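Local structure of colicin-D (Escherichia coli, 5ZNM) at residues 56-61 / 127-132; 48-53 / 260-265. The protein is a plasmid-encoded toxin that kills related bacteria by blocking protein synthesis; this piece carries its central domain and C-terminal tRNase domain. One frame throughout, in Å; residues are numbered along the deposited sequence.

Interaction 1: residues 56-61 / 127-132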
loop_
_atom_site.group_PDB
_atom_site.type_symbol
_atom_site.label_atom_id
_atom_site.label_comp_id
_atom_site.label_asym_id
_atom_site.label_seq_id
_atom_site.Cartn_x
_atom_site.Cartn_y
_atom_site.Cartn_z
ATOM N N SER A 56 -1.158 3.271 -7.726
ATOM C CA SER A 56 -0.464 3.665 -6.513
ATOM C C SER A 56 -0.627 5.161 -6.269
ATOM O O SER A 56 -0.887 5.942 -7.181
ATOM C CB SER A 56 1.024 3.294 -6.599
ATOM O OG SER A 56 1.686 4.017 -7.641
ATOM N N VAL A 57 -0.500 5.538 -5.005
ATOM C CA VAL A 57 -0.351 6.935 -4.598
ATOM C C VAL A 57 1.113 7.150 -4.257
ATOM O O VAL A 57 1.728 6.316 -3.583
ATOM C CB VAL A 57 -1.252 7.263 -3.391
ATOM C CG1 VAL A 57 -1.042 8.722 -2.937
ATOM C CG2 VAL A 57 -2.717 6.995 -3.723
ATOM N N GLN A 58 1.683 8.267 -4.714
ATOM C CA GLN A 58 3.101 8.492 -4.500
ATOM C C GLN A 58 3.345 9.926 -4.066
ATOM O O GLN A 58 2.652 10.857 -4.493
ATOM C CB GLN A 58 3.926 8.206 -5.759
ATOM C CG GLN A 58 3.960 6.717 -6.133
ATOM C CD GLN A 58 4.602 6.482 -7.500
ATOM O OE1 GLN A 58 5.562 7.156 -7.866
ATOM N NE2 GLN A 58 4.055 5.520 -8.269
ATOM N N LEU A 59 4.365 10.091 -3.231
ATOM C CA LEU A 59 4.839 11.409 -2.826
ATOM C C LEU A 59 6.346 11.399 -2.968
ATOM O O LEU A 59 7.023 10.603 -2.312
ATOM C CB LEU A 59 4.427 11.735 -1.389
ATOM C CG LEU A 59 4.983 13.030 -0.806
ATOM C CD1 LEU A 59 4.527 14.225 -1.615
ATOM C CD2 LEU A 59 4.555 13.187 0.652
ATOM N N ALA A 60 6.869 12.245 -3.846
ATOM C CA ALA A 60 8.302 12.324 -4.065
ATOM C C ALA A 60 8.791 13.690 -3.619
ATOM O O ALA A 60 8.102 14.699 -3.802
ATOM C CB ALA A 60 8.663 12.075 -5.540
ATOM N N MET A 61 9.969 13.709 -3.012
ATOM C CA MET A 61 10.602 14.943 -2.568
ATOM C C MET A 61 12.070 14.887 -2.969
ATOM O O MET A 61 12.732 13.870 -2.742
ATOM C CB MET A 61 10.447 15.115 -1.055
ATOM C CG MET A 61 8.991 15.121 -0.573
ATOM S SD MET A 61 8.701 14.196 0.971
ATOM C CE MET A 61 8.817 12.499 0.382
ATOM N N MET A 127 6.228 16.323 -5.263
ATOM C CA MET A 127 5.373 15.819 -6.327
ATOM C C MET A 127 4.471 14.746 -5.740
ATOM O O MET A 127 4.959 13.804 -5.111
ATOM C CB MET A 127 6.214 15.251 -7.477
ATOM C CG MET A 127 5.410 14.693 -8.642
ATOM S SD MET A 127 6.487 14.237 -10.033
ATOM C CE MET A 127 7.493 12.988 -9.246
ATOM N N PHE A 128 3.168 14.910 -5.922
ATOM C CA PHE A 128 2.163 14.002 -5.384
ATOM C C PHE A 128 1.315 13.483 -6.533
ATOM O O PHE A 128 0.928 14.253 -7.417
ATOM C CB PHE A 128 1.276 14.722 -4.355
ATOM C CG PHE A 128 0.293 13.818 -3.659
ATOM C CD1 PHE A 128 0.712 12.944 -2.668
ATOM C CD2 PHE A 128 -1.049 13.840 -3.998
ATOM C CE1 PHE A 128 -0.198 12.104 -2.025
ATOM C CE2 PHE A 128 -1.962 13.001 -3.355
ATOM C CZ PHE A 128 -1.534 12.136 -2.375
ATOM N N SER A 129 1.038 12.180 -6.545
ATOM C CA SER A 129 0.355 11.614 -7.702
ATOM C C SER A 129 -0.559 10.478 -7.273
ATOM O O SER A 129 -0.273 9.759 -6.311
ATOM C CB SER A 129 1.342 11.107 -8.762
ATOM O OG SER A 129 2.205 10.136 -8.202
ATOM N N LEU A 130 -1.665 10.335 -8.000
ATOM C CA LEU A 130 -2.644 9.288 -7.735
ATOM C C LEU A 130 -3.481 9.098 -8.986
ATOM O O LEU A 130 -3.427 9.904 -9.915
ATOM C CB LEU A 130 -3.552 9.620 -6.545
ATOM C CG LEU A 130 -4.116 11.026 -6.285
ATOM C CD1 LEU A 130 -4.514 11.778 -7.513
ATOM C CD2 LEU A 130 -5.315 10.927 -5.350
ATOM N N SER A 131 -4.292 8.042 -8.978
ATOM C CA SER A 131 -5.104 7.732 -10.149
ATOM C C SER A 131 -6.028 8.892 -10.488
ATOM O O SER A 131 -6.695 9.460 -9.614
ATOM C CB SER A 131 -5.912 6.462 -9.913
ATOM O OG SER A 131 -5.046 5.335 -9.905
ATOM N N ALA A 132 -6.057 9.250 -11.767
ATOM C CA ALA A 132 -6.836 10.403 -12.194
ATOM C C ALA A 132 -8.312 10.074 -12.299
ATOM O O ALA A 132 -9.152 10.965 -12.149
ATOM C CB ALA A 132 -6.333 10.914 -13.543
HETATM O O HOH W 1 1.242 7.529 -8.485
HETATM O O HOH W 2 -4.173 5.973 -6.931
#
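Gln58 and Ala60 pair with Ser129 and Met127 where strands 56-61 and 127-131 run antiparallel, their axes at 170° and 4.7 Å apart at closest approach. Two hydrogen-bonded pairs hold them. Gln58 N donates to Ser129 O and Ser129 N returns the bond to Gln58 O; Ala60 N reaches Met127 O at 2.8 Å, and Met127 N closes that ring on Ala60 O. Between them Leu59 and Phe128 form a non-hydrogen-bonded pair, where Phe128 CA also lies 3.3 Å from Gln58 O in a CA-H...O contact. Beyond Gln58, water takes over: one molecule joins Ser56 O to Ser129 OG, and a second accepts from Ser131 N while bonding only weakly to Ser56 O.

On one face the Phe128 ring carries the packing. Val57 CG1, anti to the backbone N (chi1 178°), meets its CZ obliquely at 3.5 Å, and Leu59 CB sits at the ring edge near CD1. Val57 CG2 rests beside Leu130 CB, and Phe80 of helix 79-86 packs on both Phe128 and Leu130. On the other face Met127 bends at chi3 (61°), bringing CE to 4.0 Å from Ala60 CB, while Ser129 OG comes within 3.6 Å of Gln58 CB. The Gln58 chain is extended beyond CG, and its NE2 donates almost straight to Ser56 OG of the same strand at 2.9 Å, the acceptor in the amide plane. NE2 also bonds Asn51 O, and Ser56 OG bonds Thr53 O.

Strands 65-71 and 274-281 flank the pair, which thus forms the buried middle of a five-stranded antiparallel sheet in the central domain.

Interaction 2: residues 48-53 / 260-265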
loop_
_atom_site.group_PDB
_atom_site.type_symbol
_atom_site.label_atom_id
_atom_site.label_comp_id
_atom_site.label_asym_id
_atom_site.label_seq_id
_atom_site.Cartn_x
_atom_site.Cartn_y
_atom_site.Cartn_z
ATOM N N LEU A 48 13.209 14.382 -9.527
ATOM C CA LEU A 48 11.866 13.984 -9.119
ATOM C C LEU A 48 11.481 12.783 -9.962
ATOM O O LEU A 48 11.502 12.862 -11.194
ATOM C CB LEU A 48 10.856 15.107 -9.332
ATOM C CG LEU A 48 10.830 16.294 -8.378
ATOM C CD1 LEU A 48 9.913 17.341 -8.986
ATOM C CD2 LEU A 48 10.318 15.851 -7.008
ATOM N N VAL A 49 11.130 11.678 -9.309
ATOM C CA VAL A 49 10.845 10.434 -10.012
ATOM C C VAL A 49 9.408 10.008 -9.739
ATOM O O VAL A 49 8.960 9.986 -8.581
ATOM C CB VAL A 49 11.824 9.316 -9.606
ATOM C CG1 VAL A 49 11.556 8.029 -10.426
ATOM C CG2 VAL A 49 13.257 9.797 -9.746
ATOM N N LEU A 50 8.696 9.685 -10.816
ATOM C CA LEU A 50 7.452 8.930 -10.796
ATOM C C LEU A 50 7.756 7.458 -11.046
ATOM O O LEU A 50 8.513 7.122 -11.962
ATOM C CB LEU A 50 6.496 9.431 -11.881
ATOM C CG LEU A 50 5.902 10.821 -11.735
ATOM C CD1 LEU A 50 5.417 11.339 -13.083
ATOM C CD2 LEU A 50 4.764 10.751 -10.713
ATOM N N ASN A 51 7.162 6.580 -10.251
ATOM C CA ASN A 51 7.250 5.154 -10.512
ATOM C C ASN A 51 5.986 4.701 -11.228
ATOM O O ASN A 51 4.892 5.186 -10.932
ATOM C CB ASN A 51 7.442 4.367 -9.214
ATOM C CG ASN A 51 8.815 4.570 -8.617
ATOM O OD1 ASN A 51 9.768 4.911 -9.330
ATOM N ND2 ASN A 51 8.933 4.351 -7.302
ATOM N N ASN A 52 6.126 3.768 -12.175
ATOM C CA ASN A 52 4.947 3.227 -12.838
ATOM C C ASN A 52 4.362 2.019 -12.094
ATOM O O ASN A 52 3.875 1.080 -12.717
ATOM C CB ASN A 52 5.254 2.886 -14.301
ATOM C CG ASN A 52 5.159 4.106 -15.223
ATOM O OD1 ASN A 52 5.350 4.005 -16.440
ATOM N ND2 ASN A 52 4.859 5.254 -14.648
ATOM N N THR A 53 4.418 2.033 -10.768
ATOM C CA THR A 53 3.657 1.112 -9.932
ATOM C C THR A 53 2.161 1.354 -10.112
ATOM O O THR A 53 1.659 2.428 -9.781
ATOM C CB THR A 53 4.052 1.343 -8.476
ATOM O OG1 THR A 53 5.486 1.386 -8.389
ATOM C CG2 THR A 53 3.500 0.232 -7.582
ATOM N N ARG A 260 1.251 23.599 -11.404
ATOM C CA ARG A 260 1.952 22.830 -12.421
ATOM C C ARG A 260 1.512 21.379 -12.259
ATOM O O ARG A 260 2.286 20.530 -11.818
ATOM C CB ARG A 260 3.451 22.970 -12.294
ATOM C CG ARG A 260 3.920 24.381 -12.128
ATOM C CD ARG A 260 5.386 24.363 -11.855
ATOM N NE ARG A 260 6.166 24.377 -13.085
ATOM C CZ ARG A 260 7.492 24.303 -13.095
ATOM N NH1 ARG A 260 8.152 24.195 -11.933
ATOM N NH2 ARG A 260 8.154 24.358 -14.250
ATOM N N ASP A 261 0.247 21.117 -12.545
ATOM C CA ASP A 261 -0.287 19.764 -12.451
ATOM C C ASP A 261 -0.564 19.228 -13.847
ATOM O O ASP A 261 -0.738 19.986 -14.807
ATOM C CB ASP A 261 -1.563 19.729 -11.591
ATOM C CG ASP A 261 -2.584 20.760 -12.034
ATOM O OD1 ASP A 261 -2.166 21.815 -12.553
ATOM O OD2 ASP A 261 -3.796 20.516 -11.867
ATOM N N PHE A 262 -0.584 17.902 -13.968
ATOM C CA PHE A 262 -0.785 17.311 -15.283
ATOM C C PHE A 262 -1.302 15.893 -15.109
ATOM O O PHE A 262 -1.384 15.372 -13.996
ATOM C CB PHE A 262 0.510 17.327 -16.107
ATOM C CG PHE A 262 1.634 16.487 -15.523
ATOM C CD1 PHE A 262 2.496 17.018 -14.565
ATOM C CD2 PHE A 262 1.846 15.177 -15.964
ATOM C CE1 PHE A 262 3.535 16.269 -14.044
ATOM C CE2 PHE A 262 2.877 14.411 -15.450
ATOM C CZ PHE A 262 3.732 14.958 -14.480
ATOM N N ILE A 263 -1.651 15.274 -16.230
ATOM C CA ILE A 263 -2.030 13.868 -16.273
ATOM C C ILE A 263 -1.093 13.156 -17.242
ATOM O O ILE A 263 -0.707 13.724 -18.273
ATOM C CB ILE A 263 -3.512 13.717 -16.683
ATOM C CG1 ILE A 263 -4.400 14.237 -15.544
ATOM C CG2 ILE A 263 -3.857 12.266 -17.019
ATOM C CD1 ILE A 263 -5.843 14.434 -15.920
ATOM N N TYR A 264 -0.665 11.947 -16.879
ATOM C CA TYR A 264 0.023 11.076 -17.828
ATOM C C TYR A 264 -0.532 9.662 -17.673
ATOM O O TYR A 264 -1.246 9.348 -16.711
ATOM C CB TYR A 264 1.547 11.109 -17.641
ATOM C CG TYR A 264 2.082 10.190 -16.573
ATOM C CD1 TYR A 264 1.779 10.393 -15.224
ATOM C CD2 TYR A 264 2.878 9.111 -16.905
ATOM C CE1 TYR A 264 2.268 9.544 -14.242
ATOM C CE2 TYR A 264 3.362 8.252 -15.934
ATOM C CZ TYR A 264 3.063 8.470 -14.609
ATOM O OH TYR A 264 3.555 7.596 -13.656
ATOM N N TRP A 265 -0.211 8.804 -18.644
ATOM C CA TRP A 265 -0.680 7.419 -18.652
ATOM C C TRP A 265 0.463 6.461 -18.334
ATOM O O TRP A 265 1.588 6.674 -18.787
ATOM C CB TRP A 265 -1.259 7.051 -20.018
ATOM C CG TRP A 265 -2.473 7.803 -20.382
ATOM C CD1 TRP A 265 -2.530 8.994 -21.052
ATOM C CD2 TRP A 265 -3.822 7.427 -20.106
ATOM N NE1 TRP A 265 -3.834 9.380 -21.209
ATOM C CE2 TRP A 265 -4.650 8.435 -20.641
ATOM C CE3 TRP A 265 -4.413 6.329 -19.461
ATOM C CZ2 TRP A 265 -6.036 8.388 -20.550
ATOM C CZ3 TRP A 265 -5.795 6.278 -19.374
ATOM C CH2 TRP A 265 -6.592 7.308 -19.916
#
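Leu50 and Tyr264 meet tip to tip between two strands that share no backbone bonds. The axes of strands 49-51 and 262-265 approach only to 11.0 Å and cross at -46°, so the bridging is mainly by side chains.

The apolar part centres on Leu50 CD1. This methyl lies 3.8 Å from Tyr264 CE1, obliquely to the ring, and 4.2 Å from Phe262 CZ, where it sits at the edge of the phenylalanine. Tyr264 CG stands between its backbone N and carbonyl carbon (chi1 84°), and the ring beyond it is directed toward strand 49-51.

The polar part gathers at the tyrosine hydroxyl. Asn52 ND2 comes up in the plane of the Tyr264 ring, at its edge, and stands 2.9 Å from Tyr264 OH, yet the angle is too poor for a hydrogen bond. The amide and ring planes are 24° apart, and ND2 also lies 3.6 Å from Tyr264 CE2. On the other branch of this amide, Asn52 OD1 bonds a glycerol that probably came from the crystallisation liquor.

Backbone bonds tie Leu50 to strand 207-212 and Phe262 to strand 274-281. The contact is therefore a buried side-chain contact between two sheets: Leu50, on the outermost strand within this chain of a mixed sheet, packs against Phe262 and Tyr264, on the outermost strand within this chain of an antiparallel one.

In the fold
The centres of the two interactions lie 7 Å apart, and they touch directly. Interaction 1 falls within the chain loop closed by interaction 2: strand 49-51 leads into strand 56-61, strand 126-131 follows, and strand 262-267 comes much later. The last three belong to one antiparallel sheet, in which strand 274-281 separates 126-131 from 262-267, while 49-51 borders a mixed sheet. Met127 CE reaches Leu50 CG at 3.7 Å, and Ser129 OG lies 3.6 Å from Leu50 CD2, which places 49-51 beside the Met127 and Ser129 side of the antiparallel sheet. Segments about 200 residues apart in sequence thus meet, consistent with one compact central domain.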